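Geranyltranstransferase (Staphylococcus aureus, PDB 1RTR) catalyses the condensation of isopentenyl diphosphate with allylic diphosphates, including geranyl diphosphate, to give farnesyl diphosphate for isoprenoid biosynthesis. Local coordinates at residues T53-N58 against T278-E283; K200-S205 against V266-Q271. One frame throughout, in Å; residues are numbered along the deposited sequence.

Interaction 1. Residues T53-N58 against T278-E283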
loop_
_atom_site.group_PDB
_atom_site.type_symbol
_atom_site.label_atom_id
_atom_site.label_comp_id
_atom_site.label_asym_id
_atom_site.label_seq_id
_atom_site.Cartn_x
_atom_site.Cartn_y
_atom_site.Cartn_z
ATOM N N THR A 53 24.502 -0.350 0.942
ATOM C CA THR A 53 24.638 -1.070 -0.329
ATOM C C THR A 53 24.972 -0.143 -1.510
ATOM O O THR A 53 25.819 -0.478 -2.352
ATOM C CB THR A 53 23.359 -1.911 -0.637
ATOM O OG1 THR A 53 23.116 -2.841 0.424
ATOM C CG2 THR A 53 23.562 -2.793 -1.857
ATOM N N LEU A 54 24.298 1.001 -1.588
ATOM C CA LEU A 54 24.616 2.002 -2.618
ATOM C C LEU A 54 26.065 2.503 -2.507
ATOM O O LEU A 54 26.754 2.678 -3.520
ATOM C CB LEU A 54 23.679 3.204 -2.517
ATOM C CG LEU A 54 22.277 3.095 -3.095
ATOM C CD1 LEU A 54 21.479 4.331 -2.703
ATOM C CD2 LEU A 54 22.308 2.890 -4.629
ATOM N N ASP A 55 26.513 2.737 -1.273
ATOM C CA ASP A 55 27.875 3.197 -1.038
ATOM C C ASP A 55 28.926 2.170 -1.480
ATOM O O ASP A 55 29.925 2.540 -2.094
ATOM C CB ASP A 55 28.081 3.594 0.426
ATOM C CG ASP A 55 29.378 4.350 0.632
ATOM O OD1 ASP A 55 30.304 3.805 1.277
ATOM O OD2 ASP A 55 29.572 5.489 0.153
ATOM N N SER A 56 28.682 0.888 -1.182
ATOM C CA SER A 56 29.535 -0.205 -1.649
ATOM C C SER A 56 29.591 -0.251 -3.150
ATOM O O SER A 56 30.573 -0.722 -3.730
ATOM C CB SER A 56 29.010 -1.560 -1.177
ATOM O OG SER A 56 28.671 -1.539 0.189
ATOM N N LEU A 57 28.518 0.193 -3.787
ATOM C CA LEU A 57 28.434 0.134 -5.237
ATOM C C LEU A 57 28.884 1.442 -5.910
ATOM O O LEU A 57 28.552 1.694 -7.075
ATOM C CB LEU A 57 27.017 -0.257 -5.653
ATOM C CG LEU A 57 26.592 -1.716 -5.919
ATOM C CD1 LEU A 57 27.538 -2.803 -5.365
ATOM C CD2 LEU A 57 25.154 -1.912 -5.419
ATOM N N ASN A 58 29.643 2.266 -5.178
ATOM C CA ASN A 58 30.255 3.480 -5.731
ATOM C C ASN A 58 29.240 4.556 -6.142
ATOM O O ASN A 58 29.498 5.368 -7.033
ATOM C CB ASN A 58 31.170 3.140 -6.924
ATOM C CG ASN A 58 32.297 2.186 -6.553
ATOM O OD1 ASN A 58 32.743 2.134 -5.403
ATOM N ND2 ASN A 58 32.759 1.420 -7.536
ATOM N N THR A 278 33.320 -4.062 -0.335
ATOM C CA THR A 278 32.207 -4.631 0.419
ATOM C C THR A 278 32.376 -4.565 1.930
ATOM O O THR A 278 31.576 -5.140 2.668
ATOM C CB THR A 278 31.981 -6.087 0.001
ATOM O OG1 THR A 278 33.146 -6.856 0.329
ATOM C CG2 THR A 278 31.876 -6.213 -1.527
ATOM N N LYS A 279 33.395 -3.856 2.404
ATOM C CA LYS A 279 33.657 -3.791 3.841
ATOM C C LYS A 279 32.380 -3.523 4.651
ATOM O O LYS A 279 32.202 -4.088 5.734
ATOM C CB LYS A 279 34.818 -2.813 4.145
ATOM C CG LYS A 279 34.625 -1.787 5.288
ATOM C CD LYS A 279 35.000 -0.353 4.824
ATOM C CE LYS A 279 33.809 0.401 4.168
ATOM N NZ LYS A 279 34.079 0.899 2.767
ATOM N N HIS A 280 31.477 -2.705 4.104
ATOM C CA HIS A 280 30.227 -2.344 4.787
ATOM C C HIS A 280 29.241 -3.508 4.897
ATOM O O HIS A 280 28.690 -3.780 5.973
ATOM C CB HIS A 280 29.548 -1.174 4.069
ATOM C CG HIS A 280 30.100 0.168 4.436
ATOM N ND1 HIS A 280 30.570 0.461 5.701
ATOM C CD2 HIS A 280 30.264 1.294 3.701
ATOM C CE1 HIS A 280 31.002 1.710 5.727
ATOM N NE2 HIS A 280 30.829 2.235 4.526
ATOM N N LEU A 281 29.010 -4.164 3.763
ATOM C CA LEU A 281 28.154 -5.335 3.695
ATOM C C LEU A 281 28.689 -6.411 4.648
ATOM O O LEU A 281 27.955 -6.911 5.513
ATOM C CB LEU A 281 28.081 -5.845 2.251
ATOM C CG LEU A 281 27.017 -5.317 1.271
ATOM C CD1 LEU A 281 26.352 -4.013 1.707
ATOM C CD2 LEU A 281 27.610 -5.165 -0.109
ATOM N N LEU A 282 29.982 -6.718 4.512
ATOM C CA LEU A 282 30.682 -7.669 5.369
ATOM C C LEU A 282 30.552 -7.296 6.833
ATOM O O LEU A 282 30.414 -8.171 7.685
ATOM C CB LEU A 282 32.158 -7.771 4.962
ATOM C CG LEU A 282 33.062 -8.940 5.392
ATOM C CD1 LEU A 282 33.942 -8.546 6.587
ATOM C CD2 LEU A 282 32.293 -10.238 5.697
ATOM N N GLU A 283 30.573 -6.000 7.126
ATOM C CA GLU A 283 30.394 -5.534 8.500
ATOM C C GLU A 283 28.985 -5.812 9.033
ATOM O O GLU A 283 28.822 -6.111 10.215
ATOM C CB GLU A 283 30.717 -4.047 8.610
ATOM C CG GLU A 283 31.697 -3.676 9.717
ATOM C CD GLU A 283 32.466 -2.402 9.396
ATOM O OE1 GLU A 283 33.723 -2.450 9.336
ATOM O OE2 GLU A 283 31.807 -1.349 9.190
#
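CG of D55 stands anti to its backbone N (chi1 -168°), and CG of H280 stands anti to its own carbonyl carbon (chi1 -82°); these torsions set the two CG atoms, and beyond them the carboxylate comes to the edge of the imidazole. D55 OD1 lies in the ring plane at that edge, 3.5 Å from H280 CD2, and the two planes are turned 47° apart. No hydrogen bond joins the pair. Instead both groups bind T2, the first modelled residue, OD1 accepting from T2 N while NE2 of H280 pairs with T2 O, so T2 bridges the two helices. K279 CE sits over the centre of one face of the H280 ring, 3.4 Å above it.

Beside this polar pair L281 packs against helix 45-56. Its CD1 touches T53 OG1 and S56 OG, each at 3.7 Å, and its CD2 reaches S56 CB at 4.0 Å. Both hydroxyls are already bonded within their own helix, to L49 O and L52 O respectively, which probably makes it cheap for them to face methyl groups. Helix 45-56 ends here in a Schellman motif with N58 as C-prime residue, while helix 279-289 begins. T53 and L54 rest on helix 179-193, and L281 also packs on helices 197-227 and 245-270.

Interaction 2. Residues K200-S205 against V266-Q271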
loop_
_atom_site.group_PDB
_atom_site.type_symbol
_atom_site.label_atom_id
_atom_site.label_comp_id
_atom_site.label_asym_id
_atom_site.label_seq_id
_atom_site.Cartn_x
_atom_site.Cartn_y
_atom_site.Cartn_z
ATOM N N LYS A 200 24.446 -8.334 -9.523
ATOM C CA LYS A 200 23.089 -8.453 -8.992
ATOM C C LYS A 200 22.817 -9.839 -8.400
ATOM O O LYS A 200 22.282 -9.955 -7.293
ATOM C CB LYS A 200 22.052 -8.111 -10.060
ATOM C CG LYS A 200 21.788 -6.628 -10.223
ATOM C CD LYS A 200 20.788 -6.382 -11.343
ATOM C CE LYS A 200 20.699 -4.908 -11.692
ATOM N NZ LYS A 200 19.701 -4.663 -12.774
ATOM N N GLU A 201 23.213 -10.883 -9.127
ATOM C CA GLU A 201 23.076 -12.261 -8.649
ATOM C C GLU A 201 23.732 -12.481 -7.303
ATOM O O GLU A 201 23.156 -13.126 -6.434
ATOM C CB GLU A 201 23.665 -13.256 -9.647
ATOM C CG GLU A 201 23.711 -14.695 -9.121
ATOM C CD GLU A 201 24.991 -15.052 -8.359
ATOM O OE1 GLU A 201 26.102 -14.794 -8.893
ATOM O OE2 GLU A 201 24.884 -15.604 -7.224
ATOM N N HIS A 202 24.947 -11.985 -7.135
ATOM C CA HIS A 202 25.665 -12.199 -5.887
ATOM C C HIS A 202 25.064 -11.395 -4.765
ATOM O O HIS A 202 25.064 -11.826 -3.606
ATOM C CB HIS A 202 27.155 -11.858 -6.041
ATOM C CG HIS A 202 27.878 -12.745 -7.006
ATOM N ND1 HIS A 202 28.256 -12.325 -8.263
ATOM C CD2 HIS A 202 28.285 -14.033 -6.901
ATOM C CE1 HIS A 202 28.870 -13.314 -8.892
ATOM N NE2 HIS A 202 28.896 -14.362 -8.087
ATOM N N LEU A 203 24.543 -10.218 -5.093
ATOM C CA LEU A 203 23.959 -9.362 -4.063
ATOM C C LEU A 203 22.663 -9.972 -3.575
ATOM O O LEU A 203 22.347 -9.919 -2.384
ATOM C CB LEU A 203 23.754 -7.944 -4.593
ATOM C CG LEU A 203 25.037 -7.105 -4.655
ATOM C CD1 LEU A 203 24.872 -5.939 -5.617
ATOM C CD2 LEU A 203 25.435 -6.627 -3.256
ATOM N N GLU A 204 21.943 -10.586 -4.512
ATOM C CA GLU A 204 20.734 -11.352 -4.217
ATOM C C GLU A 204 20.950 -12.479 -3.206
ATOM O O GLU A 204 20.365 -12.434 -2.114
ATOM C CB GLU A 204 20.124 -11.904 -5.501
ATOM C CG GLU A 204 18.896 -11.162 -5.967
ATOM C CD GLU A 204 17.647 -12.018 -5.933
ATOM O OE1 GLU A 204 17.293 -12.486 -4.808
ATOM O OE2 GLU A 204 17.029 -12.214 -7.031
ATOM N N SER A 205 21.785 -13.470 -3.545
ATOM C CA SER A 205 22.110 -14.528 -2.579
ATOM C C SER A 205 22.603 -13.939 -1.286
ATOM O O SER A 205 22.186 -14.370 -0.202
ATOM C CB SER A 205 23.166 -15.510 -3.086
ATOM O OG SER A 205 22.934 -15.865 -4.423
ATOM N N VAL A 266 29.117 -14.240 3.493
ATOM C CA VAL A 266 30.542 -13.889 3.361
ATOM C C VAL A 266 31.135 -14.430 2.059
ATOM O O VAL A 266 31.889 -13.735 1.382
ATOM C CB VAL A 266 31.369 -14.382 4.591
ATOM C CG1 VAL A 266 32.878 -14.194 4.389
ATOM C CG2 VAL A 266 30.936 -13.668 5.846
ATOM N N ASP A 267 30.777 -15.659 1.704
ATOM C CA ASP A 267 31.211 -16.259 0.448
ATOM C C ASP A 267 30.795 -15.353 -0.690
ATOM O O ASP A 267 31.622 -14.944 -1.484
ATOM C CB ASP A 267 30.598 -17.654 0.274
ATOM C CG ASP A 267 31.360 -18.518 -0.715
ATOM O OD1 ASP A 267 30.880 -19.626 -1.045
ATOM O OD2 ASP A 267 32.451 -18.181 -1.208
ATOM N N GLU A 268 29.509 -15.005 -0.726
ATOM C CA GLU A 268 28.911 -14.249 -1.837
ATOM C C GLU A 268 29.546 -12.874 -2.085
ATOM O O GLU A 268 29.748 -12.469 -3.232
ATOM C CB GLU A 268 27.393 -14.128 -1.646
ATOM C CG GLU A 268 26.614 -15.352 -2.110
ATOM C CD GLU A 268 26.802 -15.668 -3.589
ATOM O OE1 GLU A 268 26.352 -16.759 -4.038
ATOM O OE2 GLU A 268 27.397 -14.824 -4.307
ATOM N N LEU A 269 29.868 -12.181 -1.000
ATOM C CA LEU A 269 30.624 -10.941 -1.071
ATOM C C LEU A 269 31.981 -11.101 -1.760
ATOM O O LEU A 269 32.327 -10.275 -2.612
ATOM C CB LEU A 269 30.779 -10.323 0.319
ATOM C CG LEU A 269 29.472 -9.855 0.968
ATOM C CD1 LEU A 269 29.733 -9.296 2.347
ATOM C CD2 LEU A 269 28.722 -8.837 0.103
ATOM N N THR A 270 32.735 -12.159 -1.431
ATOM C CA THR A 270 34.047 -12.385 -2.067
ATOM C C THR A 270 33.957 -12.656 -3.568
ATOM O O THR A 270 34.971 -12.642 -4.267
ATOM C CB THR A 270 34.887 -13.518 -1.380
ATOM O OG1 THR A 270 34.415 -14.805 -1.805
ATOM C CG2 THR A 270 34.733 -13.526 0.148
ATOM N N GLN A 271 32.755 -12.903 -4.073
ATOM C CA GLN A 271 32.586 -13.103 -5.510
ATOM C C GLN A 271 32.195 -11.825 -6.255
ATOM O O GLN A 271 32.120 -11.818 -7.490
ATOM C CB GLN A 271 31.595 -14.241 -5.789
ATOM C CG GLN A 271 32.250 -15.590 -6.093
ATOM C CD GLN A 271 33.410 -15.915 -5.153
ATOM O OE1 GLN A 271 33.204 -16.132 -3.953
ATOM N NE2 GLN A 271 34.630 -15.935 -5.693
#
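Segments 200-205 and 266-270, parts of helices 197-227 and 245-270, run nearly antiparallel, at 166°, with axes 8.7 Å apart, and H202 and E268 have the nearest CA atoms, 5.6 Å apart. The imidazole of H202, its CG anti to the carbonyl carbon (chi1 -64°), lies beside the second helix and is layered between two groups. Q271 O lies over one face, 3.8 Å above the plane and offset toward the rim; E201 CD covers the opposite face, likewise offset. CB of Q271 comes within 3.5 Å of H202 NE2.

The carboxylate of E268 lies near the edge of the same ring, though its exact position there is doubtful because the model brings the two too close. CG of E268 meets S205 CB at 3.6 Å; the bend at chi2 then sets CD, which lies 3.7 Å from S205 CB. The ring's ND1 is engaged by T198 O in a weak hydrogen bond.

Two acidic groups meet where E201 OE2 and E268 OE1 come to 3.7 Å, their carboxylates turned 72° apart. No hydrogen bond or salt bridge crosses between the segments, so this surface contact appears to rest largely on van der Waals packing. The repulsion of the two carboxylates would probably be eased by solvent, or by a protonated H202 if the ring carries charge.

Overall arrangement
The two interactions lie on the same side of the chain's centre, their own centres 12 Å apart, and together illustrate how one mainly helical isoprenoid synthase fold treats buried and surface contacts differently. Interaction 1 is wholly buried: its polar groups find partners in their own helix or in T2, near the amino terminus, and a leucine packs against two of them. Interaction 2 lies at the surface, where two acidic side chains lie beside a histidine. Along the chain it is nested inside the loop that interaction 1 closes. Apolar contacts link the two: L269 and V266 of helix 245-270 pack on L281 and L282 of helix 279-289, which follows it, and helix 197-227, whose L203 meets L57, takes part in both surroundings.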